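Local coordinates for ABC transporter periplasmic peptide-binding protein (Pseudoalteromonas, PDB 4QFK) that probably binds peptides in the periplasm and hands them to an ABC transporter for import, as other family 5 solute-binding proteins do, at residues 292-297 against 498-503; 328-333 against 507-512; 374-379 against 426-431; 465-470 against 492-497. All coordinates share one frame; numbering follows the deposited sequence.

Contact 1. Residues 292-297 against 498-503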
loop_
_atom_site.group_PDB
_atom_site.type_symbol
_atom_site.label_atom_id
_atom_site.label_comp_id
_atom_site.label_asym_id
_atom_site.label_seq_id
_atom_site.Cartn_x
_atom_site.Cartn_y
_atom_site.Cartn_z
ATOM N N ILE A 292 -3.105 9.156 -0.956
ATOM C CA ILE A 292 -3.679 10.486 -0.843
ATOM C C ILE A 292 -3.958 10.825 0.617
ATOM O O ILE A 292 -4.482 9.993 1.375
ATOM C CB ILE A 292 -4.971 10.625 -1.652
ATOM C CG1 ILE A 292 -5.627 11.985 -1.403
ATOM C CG2 ILE A 292 -5.948 9.511 -1.303
ATOM C CD1 ILE A 292 -5.181 13.064 -2.355
ATOM N N GLY A 293 -3.571 12.034 1.013
ATOM C CA GLY A 293 -4.024 12.606 2.260
ATOM C C GLY A 293 -5.150 13.585 1.977
ATOM O O GLY A 293 -5.080 14.354 1.009
ATOM N N TYR A 294 -6.184 13.574 2.818
ATOM C CA TYR A 294 -7.387 14.343 2.525
ATOM C C TYR A 294 -8.029 14.878 3.796
ATOM O O TYR A 294 -7.699 14.450 4.912
ATOM C CB TYR A 294 -8.409 13.470 1.771
ATOM C CG TYR A 294 -8.764 12.184 2.516
ATOM C CD1 TYR A 294 -9.521 12.224 3.680
ATOM C CD2 TYR A 294 -8.315 10.944 2.079
ATOM C CE1 TYR A 294 -9.833 11.073 4.385
ATOM C CE2 TYR A 294 -8.633 9.768 2.789
ATOM C CZ TYR A 294 -9.393 9.847 3.938
ATOM O OH TYR A 294 -9.732 8.711 4.663
ATOM N N TRP A 295 -8.970 15.797 3.615
ATOM C CA TRP A 295 -9.820 16.264 4.696
ATOM C C TRP A 295 -11.231 15.796 4.367
ATOM O O TRP A 295 -11.842 16.277 3.412
ATOM C CB TRP A 295 -9.762 17.780 4.738
ATOM C CG TRP A 295 -10.453 18.441 5.876
ATOM C CD1 TRP A 295 -10.671 17.936 7.128
ATOM C CD2 TRP A 295 -11.007 19.762 5.871
ATOM N NE1 TRP A 295 -11.341 18.864 7.905
ATOM C CE2 TRP A 295 -11.560 19.992 7.152
ATOM C CE3 TRP A 295 -11.098 20.769 4.901
ATOM C CZ2 TRP A 295 -12.187 21.184 7.490
ATOM C CZ3 TRP A 295 -11.733 21.964 5.242
ATOM C CH2 TRP A 295 -12.265 22.159 6.528
ATOM N N ALA A 296 -11.745 14.833 5.120
ATOM C CA ALA A 296 -13.075 14.290 4.817
ATOM C C ALA A 296 -14.132 14.886 5.710
ATOM O O ALA A 296 -13.901 15.052 6.910
ATOM C CB ALA A 296 -13.098 12.756 4.924
ATOM N N PHE A 297 -15.294 15.179 5.115
ATOM C CA PHE A 297 -16.446 15.708 5.839
ATOM C C PHE A 297 -17.477 14.642 6.160
ATOM O O PHE A 297 -17.876 13.866 5.287
ATOM C CB PHE A 297 -17.137 16.809 5.031
ATOM C CG PHE A 297 -16.311 18.042 4.869
ATOM C CD1 PHE A 297 -16.121 18.905 5.935
ATOM C CD2 PHE A 297 -15.718 18.336 3.656
ATOM C CE1 PHE A 297 -15.340 20.046 5.793
ATOM C CE2 PHE A 297 -14.948 19.475 3.495
ATOM C CZ PHE A 297 -14.753 20.336 4.566
ATOM N N LEU A 498 -17.477 17.298 -2.872
ATOM C CA LEU A 498 -16.562 17.416 -1.737
ATOM C C LEU A 498 -16.903 16.544 -0.524
ATOM O O LEU A 498 -16.939 17.045 0.600
ATOM C CB LEU A 498 -16.472 18.879 -1.285
ATOM C CG LEU A 498 -15.920 19.812 -2.357
ATOM C CD1 LEU A 498 -16.058 21.300 -1.979
ATOM C CD2 LEU A 498 -14.477 19.436 -2.653
ATOM N N PRO A 499 -17.169 15.242 -0.740
ATOM C CA PRO A 499 -17.262 14.416 0.463
ATOM C C PRO A 499 -15.951 14.515 1.239
ATOM O O PRO A 499 -15.955 14.507 2.470
ATOM C CB PRO A 499 -17.452 12.998 -0.096
ATOM C CG PRO A 499 -16.995 13.062 -1.514
ATOM C CD PRO A 499 -17.356 14.446 -1.966
ATOM N N LEU A 500 -14.841 14.603 0.511
ATOM C CA LEU A 500 -13.536 14.807 1.114
ATOM C C LEU A 500 -12.735 15.730 0.214
ATOM O O LEU A 500 -12.983 15.798 -0.985
ATOM C CB LEU A 500 -12.800 13.480 1.326
ATOM C CG LEU A 500 -12.544 12.586 0.104
ATOM C CD1 LEU A 500 -11.474 13.185 -0.798
ATOM C CD2 LEU A 500 -12.148 11.157 0.533
ATOM N N TYR A 501 -11.777 16.445 0.799
ATOM C CA TYR A 501 -10.961 17.397 0.052
ATOM C C TYR A 501 -9.572 16.807 -0.192
ATOM O O TYR A 501 -8.781 16.658 0.748
ATOM C CB TYR A 501 -10.876 18.720 0.811
ATOM C CG TYR A 501 -10.056 19.776 0.131
ATOM C CD1 TYR A 501 -9.733 19.678 -1.213
ATOM C CD2 TYR A 501 -9.600 20.868 0.832
ATOM C CE1 TYR A 501 -8.979 20.652 -1.846
ATOM C CE2 TYR A 501 -8.829 21.841 0.220
ATOM C CZ TYR A 501 -8.527 21.731 -1.121
ATOM O OH TYR A 501 -7.768 22.709 -1.727
ATOM N N PRO A 502 -9.276 16.438 -1.453
ATOM C CA PRO A 502 -7.947 15.861 -1.715
ATOM C C PRO A 502 -6.817 16.884 -1.488
ATOM O O PRO A 502 -6.799 17.936 -2.123
ATOM C CB PRO A 502 -8.040 15.412 -3.182
ATOM C CG PRO A 502 -9.520 15.187 -3.399
ATOM C CD PRO A 502 -10.188 16.280 -2.601
ATOM N N ILE A 503 -5.892 16.572 -0.583
ATOM C CA ILE A 503 -4.851 17.525 -0.192
ATOM C C ILE A 503 -3.534 17.315 -0.919
ATOM O O ILE A 503 -3.023 18.220 -1.568
ATOM C CB ILE A 503 -4.548 17.448 1.321
ATOM C CG1 ILE A 503 -5.809 17.733 2.146
ATOM C CG2 ILE A 503 -3.407 18.414 1.706
ATOM C CD1 ILE A 503 -6.334 19.136 1.983
#
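Strands 292-297 and 500-503 run antiparallel, their axes 4.3 Å apart and inclined at 164°. Trp-295 and Tyr-501 form the hydrogen-bonded pair, with Trp-295 N to Tyr-501 O at 3.0 Å and Tyr-501 N to Trp-295 O at 2.6 Å. The flanking bonds, Ile-503 N to Gly-293 O and Phe-297 N to Pro-499 O, are each 2.8 Å. On the sheet face of Tyr-294, Ala-296, Leu-500 and Pro-502, Leu-500 CG sits between its backbone N and carbonyl carbon (chi1 58°), which turns CD2 over the middle of the Tyr-294 ring, a CH-pi contact 4.1 Å from the centroid, while CD1 of Leu-500 touches Tyr-294 CB. The strands belong to the large mixed sheet of this periplasmic binding protein fold, and strand 428-434 flanks 292-297 on its other edge. On the other face the Trp-295 and Tyr-501 side chains run alongside each other from CB (4.2 Å apart) to their ring edges, Trp-295 CE3 beside Tyr-501 CD2, and helix 307-315 covers both. Phe-297 CZ lies over the Trp-295 ring toward its rim. At the chain turn before strand 500-503, the Phe-297 ring presents its edge to the carbonyl oxygen of Leu-498, CD2 to O 3.5 Å.

Contact 2. Residues 328-333 against 507-512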
loop_
_atom_site.group_PDB
_atom_site.type_symbol
_atom_site.label_atom_id
_atom_site.label_comp_id
_atom_site.label_asym_id
_atom_site.label_seq_id
_atom_site.Cartn_x
_atom_site.Cartn_y
_atom_site.Cartn_z
ATOM N N TYR A 328 7.018 19.353 4.116
ATOM C CA TYR A 328 8.411 19.818 4.037
ATOM C C TYR A 328 9.122 19.379 2.762
ATOM O O TYR A 328 10.315 19.077 2.779
ATOM C CB TYR A 328 9.213 19.409 5.286
ATOM C CG TYR A 328 8.731 20.125 6.543
ATOM C CD1 TYR A 328 9.132 21.427 6.828
ATOM C CD2 TYR A 328 7.845 19.508 7.415
ATOM C CE1 TYR A 328 8.680 22.080 7.957
ATOM C CE2 TYR A 328 7.379 20.151 8.534
ATOM C CZ TYR A 328 7.788 21.440 8.804
ATOM O OH TYR A 328 7.314 22.062 9.942
ATOM N N GLY A 329 8.378 19.347 1.661
ATOM C CA GLY A 329 8.935 18.993 0.371
ATOM C C GLY A 329 8.829 17.517 0.016
ATOM O O GLY A 329 9.373 17.085 -1.003
ATOM N N ASN A 330 8.143 16.733 0.840
ATOM C CA ASN A 330 7.989 15.311 0.536
ATOM C C ASN A 330 6.616 14.928 -0.025
ATOM O O ASN A 330 6.291 13.744 -0.150
ATOM C CB ASN A 330 8.370 14.448 1.742
ATOM C CG ASN A 330 9.836 14.557 2.063
ATOM O OD1 ASN A 330 10.363 15.661 2.141
ATOM N ND2 ASN A 330 10.521 13.418 2.185
ATOM N N GLY A 331 5.829 15.946 -0.365
ATOM C CA GLY A 331 4.483 15.748 -0.849
ATOM C C GLY A 331 4.277 16.439 -2.181
ATOM O O GLY A 331 5.011 17.358 -2.530
ATOM N N LEU A 332 3.265 15.981 -2.914
ATOM C CA LEU A 332 2.898 16.526 -4.213
ATOM C C LEU A 332 1.442 16.985 -4.141
ATOM O O LEU A 332 0.527 16.190 -3.888
ATOM C CB LEU A 332 3.055 15.443 -5.272
ATOM C CG LEU A 332 3.188 15.764 -6.759
ATOM C CD1 LEU A 332 2.153 14.993 -7.529
ATOM C CD2 LEU A 332 3.094 17.242 -7.026
ATOM N N ARG A 333 1.221 18.272 -4.332
ATOM C CA ARG A 333 -0.123 18.808 -4.187
ATOM C C ARG A 333 -1.140 18.058 -5.049
ATOM O O ARG A 333 -0.878 17.770 -6.207
ATOM C CB ARG A 333 -0.136 20.290 -4.518
ATOM C CG ARG A 333 -1.470 20.898 -4.244
ATOM C CD ARG A 333 -1.449 22.396 -4.365
ATOM N NE ARG A 333 -2.816 22.874 -4.201
ATOM C CZ ARG A 333 -3.155 24.132 -3.948
ATOM N NH1 ARG A 333 -2.219 25.081 -3.831
ATOM N NH2 ARG A 333 -4.443 24.432 -3.810
ATOM N N MET A 507 5.429 11.451 -1.560
ATOM C CA MET A 507 6.353 10.931 -2.551
ATOM C C MET A 507 7.322 9.930 -1.929
ATOM O O MET A 507 7.524 9.910 -0.711
ATOM C CB MET A 507 7.110 12.083 -3.219
ATOM C CG MET A 507 6.154 13.103 -3.810
ATOM S SD MET A 507 6.862 14.252 -4.997
ATOM C CE MET A 507 8.301 14.824 -4.071
ATOM N N ARG A 508 7.894 9.075 -2.764
ATOM C CA ARG A 508 8.952 8.187 -2.306
ATOM C C ARG A 508 10.220 8.597 -3.040
ATOM O O ARG A 508 10.169 9.028 -4.193
ATOM C CB ARG A 508 8.607 6.707 -2.535
ATOM C CG ARG A 508 7.370 6.477 -3.405
ATOM C CD ARG A 508 7.276 5.041 -3.942
ATOM N NE ARG A 508 7.398 4.044 -2.875
ATOM C CZ ARG A 508 7.273 2.730 -3.058
ATOM N NH1 ARG A 508 7.031 2.233 -4.275
ATOM N NH2 ARG A 508 7.396 1.910 -2.023
ATOM N N PHE A 509 11.349 8.530 -2.351
ATOM C CA PHE A 509 12.614 8.870 -2.974
ATOM C C PHE A 509 13.487 7.646 -2.874
ATOM O O PHE A 509 13.188 6.748 -2.106
ATOM C CB PHE A 509 13.293 10.039 -2.259
ATOM C CG PHE A 509 12.494 11.311 -2.255
ATOM C CD1 PHE A 509 11.505 11.512 -1.323
ATOM C CD2 PHE A 509 12.752 12.313 -3.177
ATOM C CE1 PHE A 509 10.765 12.681 -1.315
ATOM C CE2 PHE A 509 12.029 13.493 -3.163
ATOM C CZ PHE A 509 11.033 13.675 -2.233
ATOM N N GLN A 510 14.562 7.614 -3.649
ATOM C CA GLN A 510 15.560 6.550 -3.561
ATOM C C GLN A 510 16.906 7.078 -4.030
ATOM O O GLN A 510 16.995 7.700 -5.078
ATOM C CB GLN A 510 15.160 5.348 -4.420
ATOM C CG GLN A 510 16.247 4.299 -4.550
ATOM C CD GLN A 510 15.790 3.061 -5.322
ATOM O OE1 GLN A 510 16.024 2.945 -6.525
ATOM N NE2 GLN A 510 15.141 2.138 -4.631
ATOM N N ALA A 511 17.952 6.859 -3.245
ATOM C CA ALA A 511 19.291 7.226 -3.680
ATOM C C ALA A 511 20.124 5.961 -3.879
ATOM O O ALA A 511 19.993 4.993 -3.131
ATOM C CB ALA A 511 19.934 8.140 -2.667
ATOM N N SER A 512 20.966 5.963 -4.898
ATOM C CA SER A 512 21.806 4.813 -5.187
ATOM C C SER A 512 23.096 5.234 -5.876
ATOM O O SER A 512 23.190 6.319 -6.440
ATOM C CB SER A 512 21.072 3.865 -6.111
ATOM O OG SER A 512 20.604 4.603 -7.216
#
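Met-507 and Asn-330 are joined by one backbone hydrogen bond, Met-507 N to Asn-330 O at 2.8 Å, nearly straight at 165°. From this anchor the Met-507 side chain points toward the loop 328-333. Its CB lies 3.6 Å from Asn-330 O. CG, placed beside the backbone N and anti to the carbonyl carbon by a chi1 of -55°, stays close to the same oxygen and also approaches Leu-332 CB. The sulfur SD then rests 4.0 Å from Leu-332 CB. A bend at chi3 turns the terminal methyl CE back along the loop, where it comes 4.0 Å from Gly-329 O. The thioether thus runs from Leu-332 CB to the carbonyl of Gly-329, which accounts for Met-507 losing more surface here than any other residue of the pair of segments.

Phe-509, two residues further along the strand, lies on the same side. Its CE1 is 3.6 Å from Asn-330 ND2, the amide and ring planes being 61° apart, and its CZ edge faces Gly-329 O at 4.0 Å, near the ring plane. The other end of the Asn-330 amide, OD1, accepts a weak hydrogen bond from Ser-270 N, tying the loop to helix 270-274, whose Leu-273 also touches Phe-509. Gly-329 lies in the loop that leaves helix 319-327, with positive phi. That loop is pinned by the Met-507 bond to strand 500-513, a member of the large mixed sheet of the periplasmic binding protein fold.

Contact 3. Residues 374-379 against 426-431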
loop_
_atom_site.group_PDB
_atom_site.type_symbol
_atom_site.label_atom_id
_atom_site.label_comp_id
_atom_site.label_asym_id
_atom_site.label_seq_id
_atom_site.Cartn_x
_atom_site.Cartn_y
_atom_site.Cartn_z
ATOM N N MET A 374 -16.437 23.604 15.079
ATOM C CA MET A 374 -16.372 22.270 14.534
ATOM C C MET A 374 -15.087 21.652 15.036
ATOM O O MET A 374 -14.171 22.347 15.455
ATOM C CB MET A 374 -16.363 22.318 13.016
ATOM C CG MET A 374 -15.257 23.194 12.456
ATOM S SD MET A 374 -15.140 23.095 10.644
ATOM C CE MET A 374 -14.961 21.318 10.397
ATOM N N SER A 375 -15.022 20.336 15.008
ATOM C CA SER A 375 -13.792 19.671 15.367
ATOM C C SER A 375 -13.185 18.983 14.131
ATOM O O SER A 375 -13.899 18.471 13.265
ATOM C CB SER A 375 -14.057 18.676 16.498
ATOM O OG SER A 375 -14.996 17.711 16.071
ATOM N N ILE A 376 -11.863 19.012 14.054
ATOM C CA ILE A 376 -11.115 18.328 13.016
ATOM C C ILE A 376 -10.357 17.205 13.693
ATOM O O ILE A 376 -9.491 17.456 14.523
ATOM C CB ILE A 376 -10.126 19.293 12.330
ATOM C CG1 ILE A 376 -10.895 20.342 11.506
ATOM C CG2 ILE A 376 -9.137 18.546 11.502
ATOM C CD1 ILE A 376 -10.028 21.385 10.799
ATOM N N TRP A 377 -10.714 15.960 13.376
ATOM C CA TRP A 377 -10.030 14.813 13.960
ATOM C C TRP A 377 -8.692 14.649 13.257
ATOM O O TRP A 377 -8.638 14.629 12.024
ATOM C CB TRP A 377 -10.878 13.527 13.862
ATOM C CG TRP A 377 -12.133 13.529 14.724
ATOM C CD1 TRP A 377 -12.970 14.586 14.955
ATOM C CD2 TRP A 377 -12.672 12.430 15.476
ATOM N NE1 TRP A 377 -13.988 14.216 15.791
ATOM C CE2 TRP A 377 -13.839 12.894 16.115
ATOM C CE3 TRP A 377 -12.290 11.099 15.655
ATOM C CZ2 TRP A 377 -14.621 12.077 16.923
ATOM C CZ3 TRP A 377 -13.075 10.290 16.446
ATOM C CH2 TRP A 377 -14.224 10.782 17.074
ATOM N N ALA A 378 -7.618 14.565 14.042
ATOM C CA ALA A 378 -6.271 14.429 13.510
ATOM C C ALA A 378 -5.799 13.011 13.717
ATOM O O ALA A 378 -5.688 12.565 14.852
ATOM C CB ALA A 378 -5.315 15.403 14.207
ATOM N N MET A 379 -5.529 12.292 12.632
ATOM C CA MET A 379 -4.960 10.966 12.772
ATOM C C MET A 379 -3.685 11.006 13.634
ATOM O O MET A 379 -2.813 11.853 13.447
ATOM C CB MET A 379 -4.704 10.320 11.412
ATOM C CG MET A 379 -3.653 11.003 10.585
ATOM S SD MET A 379 -3.405 10.129 9.023
ATOM C CE MET A 379 -3.586 11.471 7.877
ATOM N N HIS A 426 -17.348 11.855 14.171
ATOM C CA HIS A 426 -16.610 13.097 13.946
ATOM C C HIS A 426 -17.318 14.115 13.046
ATOM O O HIS A 426 -18.208 13.760 12.250
ATOM C CB HIS A 426 -15.290 12.744 13.280
ATOM C CG HIS A 426 -15.465 12.085 11.950
ATOM N ND1 HIS A 426 -16.049 10.842 11.808
ATOM C CD2 HIS A 426 -15.177 12.511 10.698
ATOM C CE1 HIS A 426 -16.091 10.523 10.527
ATOM N NE2 HIS A 426 -15.573 11.520 9.831
ATOM N N ASP A 427 -16.888 15.377 13.160
ATOM C CA ASP A 427 -17.306 16.434 12.233
ATOM C C ASP A 427 -16.534 16.320 10.930
ATOM O O ASP A 427 -17.095 16.428 9.851
ATOM C CB ASP A 427 -17.053 17.836 12.803
ATOM C CG ASP A 427 -18.007 18.208 13.916
ATOM O OD1 ASP A 427 -18.900 17.399 14.250
ATOM O OD2 ASP A 427 -17.855 19.326 14.461
ATOM N N SER A 428 -15.230 16.123 11.052
ATOM C CA SER A 428 -14.334 16.107 9.913
ATOM C C SER A 428 -13.011 15.509 10.371
ATOM O O SER A 428 -12.688 15.529 11.568
ATOM C CB SER A 428 -14.122 17.522 9.371
ATOM O OG SER A 428 -13.295 18.287 10.234
ATOM N N VAL A 429 -12.237 14.986 9.421
ATOM C CA VAL A 429 -11.097 14.153 9.778
ATOM C C VAL A 429 -9.994 14.266 8.741
ATOM O O VAL A 429 -10.241 14.189 7.526
ATOM C CB VAL A 429 -11.520 12.678 9.946
ATOM C CG1 VAL A 429 -12.150 12.145 8.647
ATOM C CG2 VAL A 429 -10.334 11.804 10.380
ATOM N N LEU A 430 -8.783 14.506 9.237
ATOM C CA LEU A 430 -7.590 14.455 8.419
ATOM C C LEU A 430 -7.096 13.043 8.507
ATOM O O LEU A 430 -6.728 12.550 9.585
ATOM C CB LEU A 430 -6.528 15.407 8.941
ATOM C CG LEU A 430 -6.909 16.887 8.904
ATOM C CD1 LEU A 430 -5.846 17.684 9.632
ATOM C CD2 LEU A 430 -7.112 17.375 7.444
ATOM N N LEU A 431 -7.102 12.390 7.358
ATOM C CA LEU A 431 -6.781 10.990 7.277
ATOM C C LEU A 431 -6.288 10.743 5.864
ATOM O O LEU A 431 -6.037 11.685 5.102
ATOM C CB LEU A 431 -8.026 10.172 7.583
ATOM C CG LEU A 431 -7.996 8.661 7.785
ATOM C CD1 LEU A 431 -6.739 8.171 8.481
ATOM C CD2 LEU A 431 -9.255 8.250 8.550
#
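Ile-376 and Leu-430 interlock across strands 374-378 and 428-431, CG2 of the isoleucine fitting against Leu-430 CG at 3.8 Å, and helix 389-401 covers both. On the same face Ser-428, its OG turned between backbone N and carbonyl carbon (chi1 73°), lies with that oxygen against Ile-376 CG1 and donates to Ser-375 O. The two strands are parallel neighbours, 23° apart, joined by helices 389-401 and 414-422 with strand 405-410 between them, as in the alpha/beta lobes of periplasmic binding proteins. Trp-377 N to Ser-428 O is 2.7 Å and almost straight, and Leu-430 N meets Trp-377 O at 2.8 Å. On the opposite face, Val-429 CG2 packs beside Trp-377 CB at 3.9 Å. Where the chain enters strand 428-431, the imidazole of His-426 turns its edge toward the face of the Trp-377 five-membered ring in a T-shaped pair, centroids 5.5 Å apart and planes at 64°. The far end of His-426 is held by NE2 on the Pro-459 carbonyl. Next to it, Asp-427 OD2 accepts Ser-375 N at 3.1 Å, on the anti side but well out of the carboxylate plane, while OD1 pairs with Arg-301.

Contact 4. Residues 465-470 against 492-497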
loop_
_atom_site.group_PDB
_atom_site.type_symbol
_atom_site.label_atom_id
_atom_site.label_comp_id
_atom_site.label_asym_id
_atom_site.label_seq_id
_atom_site.Cartn_x
_atom_site.Cartn_y
_atom_site.Cartn_z
ATOM N N PRO A 465 -25.305 6.841 -4.786
ATOM C CA PRO A 465 -25.614 5.731 -5.696
ATOM C C PRO A 465 -25.190 6.002 -7.138
ATOM O O PRO A 465 -24.882 5.053 -7.854
ATOM C CB PRO A 465 -27.138 5.605 -5.588
ATOM C CG PRO A 465 -27.465 6.184 -4.241
ATOM C CD PRO A 465 -26.518 7.344 -4.117
ATOM N N GLU A 466 -25.162 7.267 -7.551
ATOM C CA GLU A 466 -24.638 7.603 -8.860
ATOM C C GLU A 466 -23.134 7.391 -8.932
ATOM O O GLU A 466 -22.609 6.866 -9.919
ATOM C CB GLU A 466 -24.940 9.047 -9.221
ATOM C CG GLU A 466 -24.430 9.397 -10.599
ATOM C CD GLU A 466 -24.745 10.828 -10.959
ATOM O OE1 GLU A 466 -25.497 11.459 -10.174
ATOM O OE2 GLU A 466 -24.248 11.318 -12.009
ATOM N N PHE A 467 -22.444 7.846 -7.896
ATOM C CA PHE A 467 -21.016 7.610 -7.756
ATOM C C PHE A 467 -20.735 6.117 -7.769
ATOM O O PHE A 467 -19.879 5.653 -8.516
ATOM C CB PHE A 467 -20.532 8.221 -6.440
ATOM C CG PHE A 467 -19.066 8.019 -6.159
ATOM C CD1 PHE A 467 -18.121 8.875 -6.692
ATOM C CD2 PHE A 467 -18.644 7.003 -5.320
ATOM C CE1 PHE A 467 -16.774 8.709 -6.411
ATOM C CE2 PHE A 467 -17.291 6.834 -5.031
ATOM C CZ PHE A 467 -16.359 7.692 -5.584
ATOM N N ASP A 468 -21.461 5.369 -6.942
ATOM C CA ASP A 468 -21.262 3.921 -6.842
ATOM C C ASP A 468 -21.489 3.213 -8.181
ATOM O O ASP A 468 -20.764 2.277 -8.537
ATOM C CB ASP A 468 -22.172 3.322 -5.762
ATOM C CG ASP A 468 -21.621 3.523 -4.353
ATOM O OD1 ASP A 468 -20.684 4.331 -4.184
ATOM O OD2 ASP A 468 -22.119 2.878 -3.402
ATOM N N LEU A 469 -22.496 3.660 -8.924
ATOM C CA LEU A 469 -22.808 3.036 -10.203
ATOM C C LEU A 469 -21.631 3.188 -11.167
ATOM O O LEU A 469 -21.313 2.260 -11.931
ATOM C CB LEU A 469 -24.092 3.629 -10.805
ATOM C CG LEU A 469 -24.597 3.101 -12.159
ATOM C CD1 LEU A 469 -25.045 1.627 -12.100
ATOM C CD2 LEU A 469 -25.722 4.001 -12.691
ATOM N N LEU A 470 -20.971 4.346 -11.128
ATOM C CA LEU A 470 -19.816 4.540 -11.998
ATOM C C LEU A 470 -18.776 3.475 -11.667
ATOM O O LEU A 470 -18.081 2.991 -12.555
ATOM C CB LEU A 470 -19.211 5.940 -11.854
ATOM C CG LEU A 470 -20.010 7.172 -12.275
ATOM C CD1 LEU A 470 -19.347 8.432 -11.718
ATOM C CD2 LEU A 470 -20.144 7.270 -13.795
ATOM N N SER A 492 -14.320 13.619 -11.070
ATOM C CA SER A 492 -15.030 14.859 -11.255
ATOM C C SER A 492 -16.118 14.983 -10.193
ATOM O O SER A 492 -16.384 16.066 -9.685
ATOM C CB SER A 492 -15.640 14.890 -12.657
ATOM O OG SER A 492 -15.871 16.216 -13.078
ATOM N N MET A 493 -16.740 13.861 -9.859
ATOM C CA MET A 493 -17.816 13.849 -8.871
ATOM C C MET A 493 -17.292 14.137 -7.458
ATOM O O MET A 493 -18.001 14.760 -6.651
ATOM C CB MET A 493 -18.590 12.526 -8.926
ATOM C CG MET A 493 -19.837 12.459 -8.036
ATOM S SD MET A 493 -21.032 11.230 -8.654
ATOM C CE MET A 493 -20.599 11.377 -10.371
ATOM N N ILE A 494 -16.057 13.714 -7.168
ATOM C CA ILE A 494 -15.443 14.007 -5.859
ATOM C C ILE A 494 -15.271 15.510 -5.620
ATOM O O ILE A 494 -15.584 16.016 -4.548
ATOM C CB ILE A 494 -14.031 13.398 -5.682
ATOM C CG1 ILE A 494 -13.998 11.903 -6.006
ATOM C CG2 ILE A 494 -13.543 13.645 -4.258
ATOM C CD1 ILE A 494 -14.776 11.101 -5.067
ATOM N N ILE A 495 -14.746 16.207 -6.625
ATOM C CA ILE A 495 -14.457 17.623 -6.509
ATOM C C ILE A 495 -15.749 18.408 -6.438
ATOM O O ILE A 495 -15.829 19.468 -5.811
ATOM C CB ILE A 495 -13.602 18.102 -7.697
ATOM C CG1 ILE A 495 -12.291 17.316 -7.716
ATOM C CG2 ILE A 495 -13.313 19.588 -7.591
ATOM C CD1 ILE A 495 -11.722 17.080 -6.322
ATOM N N GLU A 496 -16.781 17.860 -7.067
ATOM C CA GLU A 496 -18.048 18.553 -7.176
ATOM C C GLU A 496 -18.840 18.477 -5.870
ATOM O O GLU A 496 -19.428 19.469 -5.437
ATOM C CB GLU A 496 -18.847 17.973 -8.344
ATOM C CG GLU A 496 -20.304 18.368 -8.360
ATOM C CD GLU A 496 -21.074 17.706 -9.489
ATOM O OE1 GLU A 496 -21.553 16.565 -9.293
ATOM O OE2 GLU A 496 -21.190 18.333 -10.569
ATOM N N GLN A 497 -18.850 17.308 -5.239
ATOM C CA GLN A 497 -19.636 17.121 -4.020
ATOM C C GLN A 497 -18.805 17.232 -2.728
ATOM O O GLN A 497 -19.368 17.221 -1.628
ATOM C CB GLN A 497 -20.360 15.773 -4.067
ATOM C CG GLN A 497 -21.225 15.600 -5.297
ATOM C CD GLN A 497 -22.333 16.619 -5.348
ATOM O OE1 GLN A 497 -22.682 17.130 -6.414
ATOM N NE2 GLN A 497 -22.891 16.929 -4.188
#
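Both Phe-467 and Met-493 carry CG anti to the backbone N (chi1 179° and -174°), which sends each side chain toward the other helix; a bend at chi3 then swings the methionine methyl aside. The two helices form an antiparallel helical hairpin, residues 465-475 and 480-497 being consecutive in the chain, and the short segments run at 163° with axes 11.2 Å apart. At that separation backbones do not meet, and Met-493 spans the gap as the main bridge. Its SD lies 3.8 Å from Phe-467 CB and close to the Phe-467 CA, and stands at the edge of the ring rather than over it, 5.5 Å from the centroid, a Met-aromatic contact. Met-493 CG also meets the ring edge near its plane, close to CD1.

Ile-494 reaches the same ring from one residue further on, and its CD1 approaches Phe-467 CE1. Beyond the two segments, Trp-462 meets the Phe-467 ring edge-to-face, and Leu-448 touches both Phe-467 and Ile-494. Toward the outer side Glu-466, an exposed residue extended beyond CG, has OE2 4.0 Å from the Met-493 methyl. The same methyl, CE of Met-493, is pressed against Leu-470 CD1 at 3.5 Å, tighter than usual for two carbons.

How the contacts relate
Contacts 1, 2 and 3 all reach the large mixed sheet. Contact 1 joins strands 282-297 and 500-513, contact 3 joins 372-378 to 428-434, and because 428-434 neighbours 282-297, contacts 1 and 3 abut, centres about 11 Å apart, through backbone bonds such as Ala-296 N to Val-429 O. Contact 2 uses strand 500-513 further along, its centre about 21 Å from that of contact 1, and their segments alternate in the chain. Contacts 3 and 4, centres about 22 Å apart, follow one another between the two segments of contact 1. Helix 480-497 of contact 4 leads into strand 500-513, which, reached late, pairs with the much earlier strand 282-297 and ties loop, sheet and helical hairpin together.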